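PDB 6QPS: polysaccharide Lyase Family 6 from Bacteroides cellulosilyticus, which probably cleaves mannuronic acid-rich alginate by beta-elimination, as a calcium-binding polysaccharide lyase of family 6 from a human gut bacterium. Local coordinates for residues I62-K67 with K72-R77; H168-N173 with H453-E458. One frame throughout, in Å; residues are numbered along the deposited sequence.

Contact 1: I62-K67 with K72-R77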
loop_
_atom_site.group_PDB
_atom_site.type_symbol
_atom_site.label_atom_id
_atom_site.label_comp_id
_atom_site.label_asym_id
_atom_site.label_seq_id
_atom_site.Cartn_x
_atom_site.Cartn_y
_atom_site.Cartn_z
ATOM N N ILE A 62 20.887 -16.558 -2.332
ATOM C CA ILE A 62 21.667 -15.961 -1.251
ATOM C C ILE A 62 20.790 -15.860 -0.009
ATOM O O ILE A 62 19.619 -15.470 -0.087
ATOM C CB ILE A 62 22.262 -14.598 -1.663
ATOM C CG1 ILE A 62 22.980 -13.921 -0.492
ATOM C CG2 ILE A 62 21.173 -13.679 -2.230
ATOM C CD1 ILE A 62 23.751 -12.652 -0.892
ATOM N N ASN A 63 21.349 -16.258 1.127
ATOM C CA ASN A 63 20.672 -16.204 2.415
ATOM C C ASN A 63 21.374 -15.195 3.308
ATOM O O ASN A 63 22.603 -15.111 3.315
ATOM C CB ASN A 63 20.700 -17.584 3.091
ATOM C CG ASN A 63 19.997 -18.653 2.280
ATOM O OD1 ASN A 63 18.900 -18.431 1.759
ATOM N ND2 ASN A 63 20.617 -19.831 2.181
ATOM N N PHE A 64 20.586 -14.458 4.088
ATOM C CA PHE A 64 21.082 -13.551 5.124
ATOM C C PHE A 64 20.444 -14.024 6.416
ATOM O O PHE A 64 19.231 -13.877 6.602
ATOM C CB PHE A 64 20.687 -12.112 4.802
ATOM C CG PHE A 64 21.203 -11.070 5.778
ATOM C CD1 PHE A 64 22.238 -11.336 6.672
ATOM C CD2 PHE A 64 20.635 -9.804 5.783
ATOM C CE1 PHE A 64 22.687 -10.349 7.559
ATOM C CE2 PHE A 64 21.083 -8.817 6.653
ATOM C CZ PHE A 64 22.124 -9.088 7.527
ATOM N N THR A 65 21.245 -14.628 7.286
ATOM C CA THR A 65 20.727 -15.163 8.535
ATOM C C THR A 65 21.687 -14.892 9.677
ATOM O O THR A 65 22.887 -14.703 9.487
ATOM C CB THR A 65 20.405 -16.670 8.425
ATOM O OG1 THR A 65 19.692 -17.107 9.587
ATOM C CG2 THR A 65 21.658 -17.511 8.260
ATOM N N GLY A 66 21.135 -14.877 10.874
ATOM C CA GLY A 66 21.906 -14.601 12.066
ATOM C C GLY A 66 20.979 -14.150 13.172
ATOM O O GLY A 66 19.763 -14.044 12.991
ATOM N N LYS A 67 21.577 -13.876 14.330
ATOM C CA LYS A 67 20.814 -13.362 15.471
ATOM C C LYS A 67 21.474 -12.113 16.044
ATOM O O LYS A 67 22.369 -12.187 16.888
ATOM C CB LYS A 67 20.595 -14.421 16.520
ATOM C CG LYS A 67 19.920 -15.671 15.995
ATOM C CD LYS A 67 19.885 -16.776 17.050
ATOM C CE LYS A 67 21.254 -16.978 17.695
ATOM N NZ LYS A 67 22.110 -17.901 16.891
ATOM N N LYS A 72 21.650 -3.664 18.593
ATOM C CA LYS A 72 22.873 -4.179 17.972
ATOM C C LYS A 72 22.500 -5.128 16.855
ATOM O O LYS A 72 22.787 -6.336 16.920
ATOM C CB LYS A 72 23.733 -4.917 18.998
ATOM C CG LYS A 72 24.289 -4.061 20.103
ATOM C CD LYS A 72 25.642 -4.604 20.542
ATOM C CE LYS A 72 25.555 -5.201 21.917
ATOM N NZ LYS A 72 25.285 -4.138 22.928
ATOM N N PRO A 73 21.846 -4.638 15.804
ATOM C CA PRO A 73 21.538 -5.506 14.670
ATOM C C PRO A 73 22.800 -5.918 13.927
ATOM O O PRO A 73 23.872 -5.320 14.075
ATOM C CB PRO A 73 20.637 -4.644 13.774
ATOM C CG PRO A 73 21.039 -3.234 14.082
ATOM C CD PRO A 73 21.378 -3.248 15.577
ATOM N N ILE A 74 22.644 -6.958 13.117
ATOM C CA ILE A 74 23.648 -7.370 12.128
ATOM C C ILE A 74 23.296 -6.679 10.813
ATOM O O ILE A 74 22.146 -6.758 10.363
ATOM C CB ILE A 74 23.649 -8.904 11.961
ATOM C CG1 ILE A 74 23.988 -9.582 13.294
ATOM C CG2 ILE A 74 24.630 -9.332 10.890
ATOM C CD1 ILE A 74 23.761 -11.109 13.308
ATOM N N VAL A 75 24.265 -5.995 10.196
ATOM C CA VAL A 75 23.987 -5.067 9.100
ATOM C C VAL A 75 24.690 -5.506 7.823
ATOM O O VAL A 75 25.861 -5.891 7.850
ATOM C CB VAL A 75 24.442 -3.639 9.478
ATOM C CG1 VAL A 75 24.224 -2.666 8.313
ATOM C CG2 VAL A 75 23.730 -3.151 10.746
ATOM N N TRP A 76 23.967 -5.439 6.705
ATOM C CA TRP A 76 24.512 -5.646 5.365
ATOM C C TRP A 76 24.314 -4.326 4.638
ATOM O O TRP A 76 23.176 -3.873 4.496
ATOM C CB TRP A 76 23.758 -6.785 4.673
ATOM C CG TRP A 76 24.210 -7.090 3.260
ATOM C CD1 TRP A 76 25.403 -6.772 2.685
ATOM C CD2 TRP A 76 23.445 -7.769 2.256
ATOM N NE1 TRP A 76 25.429 -7.215 1.374
ATOM C CE2 TRP A 76 24.240 -7.843 1.100
ATOM C CE3 TRP A 76 22.175 -8.362 2.240
ATOM C CZ2 TRP A 76 23.803 -8.452 -0.065
ATOM C CZ3 TRP A 76 21.747 -8.962 1.072
ATOM C CH2 TRP A 76 22.560 -9.001 -0.059
ATOM N N ARG A 77 25.406 -3.678 4.232
ATOM C CA ARG A 77 25.308 -2.313 3.732
ATOM C C ARG A 77 26.389 -2.004 2.703
ATOM O O ARG A 77 27.414 -2.684 2.605
ATOM C CB ARG A 77 25.412 -1.299 4.883
ATOM C CG ARG A 77 26.769 -1.250 5.598
ATOM C CD ARG A 77 26.768 -0.151 6.673
ATOM N NE ARG A 77 27.909 -0.217 7.571
ATOM C CZ ARG A 77 29.095 0.322 7.309
ATOM N NH1 ARG A 77 29.306 0.956 6.163
ATOM N NH2 ARG A 77 30.077 0.224 8.193
#
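Ile74 meets the strand 62-67 in two places at once. Its CG2 lies in the plane of the Phe64 ring, against the ring edge, 4.0 Å from CE1. The longer branch turns off in another direction: CG1 stands anti to the carbonyl carbon (chi1 -60°), which carries CD1 up to the backbone of Gly66 and Lys67, 3.7 Å from Lys67 N. A side chain on Gly66 would collide with that methyl. The carbonyl O of Ile74 also approaches the Phe64 edge, 3.7 Å from CZ. Val75 points away from 62-67 and touches Glu102. Trp76 comes back inward, its CB 3.9 Å from Phe64 CE2, and its indole presents an edge to the Phe64 face in an offset T-shaped pair, with the planes at 78° and the centroid of its six-membered ring 6.0 Å from that of Phe64. At the far end of the indole, CH2 touches Ile62 CD1 at 3.9 Å. Leu38 of the helix 31-40 packs on Ile62, Phe64 and Trp76 alike, while Leu101 reaches both rings. No hydrogen bond links the two segments, so these strands of the beta-helix are joined here by dispersion and aromatic contact, through buried side chains at its N-terminal end, beneath helix 31-40.

Contact 2: H168-N173 with H453-E458; sequences HCYFAN and HKALKE
A C-terminal helix, 454-465, lies along the outside of the right-handed parallel beta-helix, and here its first turn meets the coil strand 170-172 through Tyr170. With CG anti to the backbone N (chi1 179°), the phenol reaches out from the strand to the helix start. His453, the N-cap residue, comes over one face of the ring with CD2, 3.6 Å from Tyr170 CD1. The imidazole is tilted, its plane at 55° to the phenol, so the two rings meet obliquely and do not stack. Leu456 N lies over that same face, while the Leu456 side chain runs antiparallel alongside the ring, CB and CD2 each 3.9 Å from Tyr170 CD2. At the hydroxyl end Ala455 CB sits 3.7 Å from Tyr170 OH, whose hydrogen bond goes one turn further along the helix, to Asn459 OD1. Replacing Tyr170 by an alanine removes the whole ring, which would probably open a gap beneath the first helical turn and cost Asn459 OD1 this hydrogen bond. On a flank of the helix, Lys454 NZ reaches Glu458 OE2 on its syn side at 3.0 Å, a salt bridge spanning one turn. What results is a terminal helix docked on the outer wall of a parallel beta-helix, with one tyrosine at the centre of the contact between strand and helix.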
loop_
_atom_site.group_PDB
_atom_site.type_symbol
_atom_site.label_atom_id
_atom_site.label_comp_id
_atom_site.label_asym_id
_atom_site.label_seq_id
_atom_site.Cartn_x
_atom_site.Cartn_y
_atom_site.Cartn_z
ATOM N N HIS A 168 11.976 4.206 4.379
ATOM C CA HIS A 168 12.884 5.118 3.680
ATOM C C HIS A 168 13.472 4.493 2.417
ATOM O O HIS A 168 14.591 4.814 2.016
ATOM C CB HIS A 168 13.963 5.671 4.611
ATOM C CG HIS A 168 13.407 6.461 5.759
ATOM N ND1 HIS A 168 13.131 5.899 6.984
ATOM C CD2 HIS A 168 13.073 7.776 5.863
ATOM C CE1 HIS A 168 12.649 6.829 7.793
ATOM N NE2 HIS A 168 12.602 7.976 7.140
ATOM N N CYS A 169 12.691 3.663 1.728
ATOM C CA CYS A 169 13.097 3.027 0.476
ATOM C C CYS A 169 12.401 3.680 -0.715
ATOM O O CYS A 169 11.429 4.425 -0.567
ATOM C CB CYS A 169 12.768 1.531 0.508
ATOM S SG CYS A 169 13.757 0.528 1.666
ATOM N N TYR A 170 12.926 3.407 -1.912
ATOM C CA TYR A 170 12.349 3.864 -3.182
ATOM C C TYR A 170 12.155 2.643 -4.062
ATOM O O TYR A 170 13.114 1.893 -4.297
ATOM C CB TYR A 170 13.309 4.841 -3.862
ATOM C CG TYR A 170 12.892 5.402 -5.211
ATOM C CD1 TYR A 170 13.289 4.796 -6.383
ATOM C CD2 TYR A 170 12.125 6.548 -5.304
ATOM C CE1 TYR A 170 12.943 5.327 -7.636
ATOM C CE2 TYR A 170 11.771 7.077 -6.540
ATOM C CZ TYR A 170 12.180 6.454 -7.698
ATOM O OH TYR A 170 11.809 6.993 -8.932
ATOM N N PHE A 171 10.924 2.434 -4.529
ATOM C CA PHE A 171 10.595 1.284 -5.363
ATOM C C PHE A 171 9.895 1.799 -6.608
ATOM O O PHE A 171 8.820 2.399 -6.497
ATOM C CB PHE A 171 9.634 0.329 -4.650
ATOM C CG PHE A 171 10.076 -0.132 -3.277
ATOM C CD1 PHE A 171 9.535 0.426 -2.132
ATOM C CD2 PHE A 171 10.986 -1.155 -3.134
ATOM C CE1 PHE A 171 9.903 -0.038 -0.879
ATOM C CE2 PHE A 171 11.369 -1.605 -1.863
ATOM C CZ PHE A 171 10.802 -1.051 -0.747
ATOM N N ALA A 172 10.472 1.570 -7.789
ATOM C CA ALA A 172 9.865 2.127 -8.992
ATOM C C ALA A 172 10.152 1.304 -10.240
ATOM O O ALA A 172 11.116 0.537 -10.316
ATOM C CB ALA A 172 10.333 3.570 -9.243
ATOM N N ASN A 173 9.298 1.508 -11.241
ATOM C CA ASN A 173 9.480 0.981 -12.600
ATOM C C ASN A 173 9.424 -0.541 -12.673
ATOM O O ASN A 173 10.186 -1.172 -13.413
ATOM C CB ASN A 173 10.742 1.553 -13.234
ATOM C CG ASN A 173 10.703 3.075 -13.256
ATOM O OD1 ASN A 173 9.785 3.651 -13.817
ATOM N ND2 ASN A 173 11.631 3.719 -12.572
ATOM N N HIS A 453 19.510 8.834 -3.674
ATOM C CA HIS A 453 19.037 8.402 -4.983
ATOM C C HIS A 453 18.485 9.616 -5.729
ATOM O O HIS A 453 17.469 10.197 -5.317
ATOM C CB HIS A 453 17.966 7.315 -4.834
ATOM C CG HIS A 453 17.651 6.600 -6.115
ATOM N ND1 HIS A 453 18.618 5.985 -6.877
ATOM C CD2 HIS A 453 16.473 6.383 -6.753
ATOM C CE1 HIS A 453 18.056 5.429 -7.936
ATOM N NE2 HIS A 453 16.758 5.657 -7.885
ATOM N N LYS A 454 19.112 9.967 -6.853
ATOM C CA LYS A 454 18.713 11.195 -7.535
ATOM C C LYS A 454 17.252 11.143 -7.988
ATOM O O LYS A 454 16.544 12.153 -7.927
ATOM C CB LYS A 454 19.653 11.496 -8.703
ATOM C CG LYS A 454 19.354 12.811 -9.389
ATOM C CD LYS A 454 20.315 13.099 -10.545
ATOM C CE LYS A 454 20.420 11.927 -11.487
ATOM N NZ LYS A 454 19.731 12.177 -12.819
ATOM N N ALA A 455 16.775 9.990 -8.449
ATOM C CA ALA A 455 15.396 9.929 -8.915
ATOM C C ALA A 455 14.402 10.149 -7.776
ATOM O O ALA A 455 13.300 10.653 -8.007
ATOM C CB ALA A 455 15.113 8.602 -9.617
ATOM N N LEU A 456 14.738 9.749 -6.543
ATOM C CA LEU A 456 13.886 10.104 -5.408
ATOM C C LEU A 456 13.804 11.619 -5.263
ATOM O O LEU A 456 12.710 12.189 -5.131
ATOM C CB LEU A 456 14.445 9.485 -4.130
ATOM C CG LEU A 456 13.819 9.773 -2.759
ATOM C CD1 LEU A 456 14.160 11.151 -2.199
ATOM C CD2 LEU A 456 12.302 9.561 -2.797
ATOM N N LYS A 457 14.954 12.298 -5.310
ATOM C CA LYS A 457 14.953 13.745 -5.131
ATOM C C LYS A 457 14.209 14.436 -6.256
ATOM O O LYS A 457 13.486 15.411 -6.024
ATOM C CB LYS A 457 16.379 14.271 -5.027
ATOM C CG LYS A 457 17.085 13.789 -3.755
ATOM C CD LYS A 457 18.481 14.373 -3.610
ATOM C CE LYS A 457 19.483 13.639 -4.492
ATOM N NZ LYS A 457 20.767 13.371 -3.781
ATOM N N GLU A 458 14.384 13.950 -7.486
ATOM C CA GLU A 458 13.701 14.534 -8.632
ATOM C C GLU A 458 12.187 14.355 -8.520
ATOM O O GLU A 458 11.423 15.298 -8.775
ATOM C CB GLU A 458 14.235 13.910 -9.930
ATOM C CG GLU A 458 15.676 14.275 -10.248
ATOM C CD GLU A 458 16.293 13.434 -11.357
ATOM O OE1 GLU A 458 15.635 12.500 -11.859
ATOM O OE2 GLU A 458 17.462 13.716 -11.708
#

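How the contacts relate
Contact 1 comes wholly before contact 2 along the chain, and their centres lie 24 Å apart, with their nearest atoms about 11 Å apart. Both include strands of the same parallel beta-helix. Strand 74-78 pairs with strand 99-111, which pairs with 131-138, and that in turn with 170-172, so a ladder of parallel neighbours leads from one contact to the other. Contact 1 joins residues close in sequence inside the N-terminal end of the solenoid, near the helix 31-40. Contact 2 instead spans some 280 residues, bringing the chain's last helix, 454-465, back along the outside to an early coil. Neither lies at the calcium site.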